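Local coordinates for uncharacterized protein (Staphylococcus aureus subsp. aureus, PDB 3QFK), which is a putative 5'-nucleotidase of the two-domain type, joining a metal-bearing calcineurin-like phosphoesterase domain to a 5'-nucleotidase C-terminal domain, at residues 387-392 with 474-479. Sequence-based numbering, arbitrary orientation.
Sequences PNTFKV and VNNYRA. With AKG (2-oxoglutaric acid), chain D.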
ATOM      1  N   PRO A 387       5.933   0.756   8.621  1.00 48.81           N
ATOM      2  CA  PRO A 387       7.177   1.198   9.222  1.00 48.99           C
ATOM      3  C   PRO A 387       7.289   2.726   9.277  1.00 47.89           C
ATOM      4  O   PRO A 387       8.288   3.264   8.900  1.00 51.76           O
ATOM      5  CB  PRO A 387       8.248   0.572   8.312  1.00 49.07           C
ATOM      6  CG  PRO A 387       7.622   0.459   6.999  1.00 48.64           C
ATOM      7  CD  PRO A 387       6.110   0.396   7.203  1.00 50.39           C
ATOM      8  N   ASN A 388       6.271   3.408   9.785  1.00 47.68           N
ATOM      9  CA  ASN A 388       6.305   4.858   9.867  1.00 46.49           C
ATOM     10  C   ASN A 388       7.061   5.336  11.096  1.00 44.71           C
ATOM     11  O   ASN A 388       6.967   4.726  12.152  1.00 42.81           O
ATOM     12  CB  ASN A 388       4.886   5.430   9.975  1.00 47.00           C
ATOM     13  CG  ASN A 388       3.977   5.018   8.814  1.00 47.71           C
ATOM     14  OD1 ASN A 388       4.434   4.784   7.721  1.00 45.63           O
ATOM     15  ND2 ASN A 388       2.671   4.943   9.079  1.00 47.51           N
ATOM     16  N   THR A 389       7.801   6.431  10.944  1.00 44.10           N
ATOM     17  CA  THR A 389       8.446   7.090  12.071  1.00 43.27           C
ATOM     18  C   THR A 389       7.586   8.357  12.292  1.00 42.69           C
ATOM     19  O   THR A 389       6.550   8.538  11.620  1.00 39.91           O
ATOM     20  CB  THR A 389       9.912   7.404  11.821  1.00 44.48           C
ATOM     21  OG1 THR A 389      10.028   8.286  10.708  1.00 45.02           O
ATOM     22  CG2 THR A 389      10.725   6.103  11.561  1.00 46.46           C
ATOM     23  N   PHE A 390       7.992   9.241  13.200  1.00 41.41           N
ATOM     24  CA  PHE A 390       7.166  10.396  13.504  1.00 40.96           C
ATOM     25  C   PHE A 390       7.903  11.733  13.483  1.00 40.85           C
ATOM     26  O   PHE A 390       9.131  11.812  13.584  1.00 40.76           O
ATOM     27  CB  PHE A 390       6.475  10.175  14.862  1.00 41.85           C
ATOM     28  CG  PHE A 390       5.674   8.909  14.919  1.00 42.57           C
ATOM     29  CD1 PHE A 390       6.295   7.693  15.220  1.00 44.98           C
ATOM     30  CD2 PHE A 390       4.316   8.912  14.626  1.00 44.27           C
ATOM     31  CE1 PHE A 390       5.581   6.506  15.227  1.00 43.42           C
ATOM     32  CE2 PHE A 390       3.576   7.721  14.646  1.00 45.05           C
ATOM     33  CZ  PHE A 390       4.206   6.523  14.938  1.00 43.46           C
ATOM     34  N   LYS A 391       7.116  12.782  13.329  1.00 39.78           N
ATOM     35  CA  LYS A 391       7.607  14.145  13.322  1.00 39.75           C
ATOM     36  C   LYS A 391       6.663  15.056  14.080  1.00 38.36           C
ATOM     37  O   LYS A 391       5.448  14.879  14.022  1.00 39.78           O
ATOM     38  CB  LYS A 391       7.755  14.647  11.881  1.00 41.02           C
ATOM     39  CG  LYS A 391       8.969  14.006  11.142  1.00 45.36           C
ATOM     40  CD  LYS A 391       9.227  14.656   9.793  1.00 51.14           C
ATOM     41  CE  LYS A 391      10.651  14.314   9.260  1.00 55.12           C
ATOM     42  NZ  LYS A 391      10.933  12.858   9.372  1.00 53.19           N
ATOM     43  N   VAL A 392       7.230  16.023  14.800  1.00 39.05           N
ATOM     44  CA  VAL A 392       6.474  17.037  15.501  1.00 37.17           C
ATOM     45  C   VAL A 392       6.623  18.253  14.621  1.00 38.67           C
ATOM     46  O   VAL A 392       7.751  18.694  14.329  1.00 39.24           O
ATOM     47  CB  VAL A 392       7.003  17.362  16.895  1.00 39.74           C
ATOM     48  CG1 VAL A 392       6.078  18.403  17.564  1.00 39.47           C
ATOM     49  CG2 VAL A 392       7.096  16.123  17.747  1.00 40.91           C
ATOM     50  N   VAL A 474       2.798  13.827  14.083  1.00 34.99           N
ATOM     51  CA  VAL A 474       2.143  13.019  13.057  1.00 35.72           C
ATOM     52  C   VAL A 474       3.126  11.997  12.546  1.00 36.05           C
ATOM     53  O   VAL A 474       4.330  12.145  12.789  1.00 37.51           O
ATOM     54  CB  VAL A 474       1.714  13.878  11.868  1.00 35.92           C
ATOM     55  CG1 VAL A 474       0.912  15.066  12.364  1.00 35.38           C
ATOM     56  CG2 VAL A 474       2.937  14.356  11.079  1.00 35.88           C
ATOM     57  N   ASN A 475       2.648  10.971  11.844  1.00 36.12           N
ATOM     58  CA  ASN A 475       3.579   9.983  11.251  1.00 38.15           C
ATOM     59  C   ASN A 475       4.267  10.601  10.007  1.00 37.78           C
ATOM     60  O   ASN A 475       3.789  11.603   9.480  1.00 39.16           O
ATOM     61  CB  ASN A 475       2.909   8.635  10.982  1.00 37.96           C
ATOM     62  CG  ASN A 475       1.927   8.671   9.822  1.00 42.39           C
ATOM     63  OD1 ASN A 475       2.198   9.254   8.787  1.00 42.19           O
ATOM     64  ND2 ASN A 475       0.790   7.998   9.985  1.00 45.03           N
ATOM     65  N   ASN A 476       5.370  10.005   9.542  1.00 38.86           N
ATOM     66  CA  ASN A 476       6.138  10.578   8.440  1.00 39.44           C
ATOM     67  C   ASN A 476       5.354  10.618   7.141  1.00 39.21           C
ATOM     68  O   ASN A 476       5.553  11.516   6.323  1.00 36.90           O
ATOM     69  CB  ASN A 476       7.469   9.850   8.226  1.00 40.90           C
ATOM     70  CG  ASN A 476       7.279   8.447   7.690  1.00 42.99           C
ATOM     71  OD1 ASN A 476       6.892   7.527   8.422  1.00 42.72           O
ATOM     72  ND2 ASN A 476       7.547   8.274   6.397  1.00 41.89           N
ATOM     73  N   TYR A 477       4.444   9.667   6.965  1.00 39.21           N
ATOM     74  CA  TYR A 477       3.590   9.640   5.774  1.00 40.08           C
ATOM     75  C   TYR A 477       2.782  10.937   5.739  1.00 38.20           C
ATOM     76  O   TYR A 477       2.744  11.638   4.725  1.00 39.99           O
ATOM     77  CB  TYR A 477       2.677   8.411   5.823  1.00 40.31           C
ATOM     78  CG  TYR A 477       1.754   8.216   4.648  1.00 40.14           C
ATOM     79  CD1 TYR A 477       2.173   7.498   3.522  1.00 44.26           C
ATOM     80  CD2 TYR A 477       0.439   8.631   4.705  1.00 41.29           C
ATOM     81  CE1 TYR A 477       1.306   7.266   2.449  1.00 47.46           C
ATOM     82  CE2 TYR A 477      -0.434   8.404   3.637  1.00 46.12           C
ATOM     83  CZ  TYR A 477       0.016   7.726   2.515  1.00 45.50           C
ATOM     84  OH  TYR A 477      -0.842   7.485   1.476  1.00 52.89           O
ATOM     85  N   ARG A 478       2.141  11.274   6.844  1.00 39.50           N
ATOM     86  CA  ARG A 478       1.381  12.553   6.917  1.00 40.13           C
ATOM     87  C   ARG A 478       2.234  13.758   6.737  1.00 39.38           C
ATOM     88  O   ARG A 478       1.791  14.739   6.135  1.00 40.40           O
ATOM     89  CB  ARG A 478       0.740  12.763   8.282  1.00 39.91           C
ATOM     90  CG  ARG A 478      -0.396  11.964   8.536  1.00 43.17           C
ATOM     91  CD  ARG A 478      -1.659  12.459   7.794  1.00 44.52           C
ATOM     92  NE  ARG A 478      -2.689  11.505   8.156  1.00 39.79           N
ATOM     93  CZ  ARG A 478      -3.006  10.422   7.469  1.00 40.26           C
ATOM     94  NH1 ARG A 478      -2.464  10.174   6.283  1.00 42.25           N
ATOM     95  NH2 ARG A 478      -3.931   9.603   7.956  1.00 41.03           N
ATOM     96  N   ALA A 479       3.445  13.717   7.299  1.00 39.13           N
ATOM     97  CA  ALA A 479       4.354  14.869   7.260  1.00 39.32           C
ATOM     98  C   ALA A 479       4.678  15.369   5.853  1.00 40.79           C
ATOM     99  O   ALA A 479       4.958  16.551   5.678  1.00 40.58           O
ATOM    100  CB  ALA A 479       5.667  14.580   8.041  1.00 38.84           C
TER
HETATM  101  C1  AKG D 514      -0.691   2.342   2.110  0.80 67.07           C
HETATM  102  O1  AKG D 514      -1.474   1.479   2.556  0.80 66.59           O
HETATM  103  O2  AKG D 514      -0.452   2.421   0.887  0.80 67.18           O
HETATM  104  C2  AKG D 514      -0.023   3.285   3.019  0.80 66.88           C
HETATM  105  O5  AKG D 514       0.957   3.878   2.608  0.80 67.35           O
HETATM  106  C3  AKG D 514      -0.516   3.512   4.441  0.80 67.17           C
HETATM  107  C4  AKG D 514      -0.280   4.944   4.936  0.80 67.54           C
HETATM  108  C5  AKG D 514       0.527   4.966   6.216  0.80 68.40           C
HETATM  109  O3  AKG D 514       0.030   5.462   7.250  0.80 65.88           O
HETATM  110  O4  AKG D 514       1.678   4.496   6.198  0.80 72.01           O
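Lys391 and Val474 form a hydrogen-bonded antiparallel pair in the mixed sheet of the 5'-nucleotidase C-terminal domain, where the start of strand 390-396 meets the end of strand 469-475. Lys391 N reaches Val474 O at 2.9 Å with an N-H...O angle of 171°, and Val474 N returns a bond to Lys391 O. The next pair, Phe390 with Asn475, is non-hydrogen-bonded; past it the chain turns into helix 476-479. Asn476 N donates to Thr389 O at 2.8 Å, while the Asn476 side chain turns back, CG lying between its own backbone N and carbonyl carbon (chi1 69°), and OD1 accepts a bent bond from Thr389 N at 2.9 Å, the donor lying above the amide plane. The two bonds tie both backbone polar groups of Thr389 to one residue. Asn475 is the N-cap, its OD1 accepting Arg478 N; the Phe390 ring lies obliquely against it, CE2 3.8 Å from Asn475 CB and the ring plane 56° from the amide. Lys391 CD rests against Ala479 CB. Asn388, Asn475 and Tyr477 line part of the 2-oxoglutaric acid pocket: ligand C4 sits over the centre of the Tyr477 ring, which meets the nearly parallel ring of Trp170, 3.5 Å above the Tyr477 plane. Asn388 ND2, also bonded to Tyr384 OH, spans the ligand carboxylate, donating to O4 at 3.1 Å and weakly to O3 at 3.3 Å.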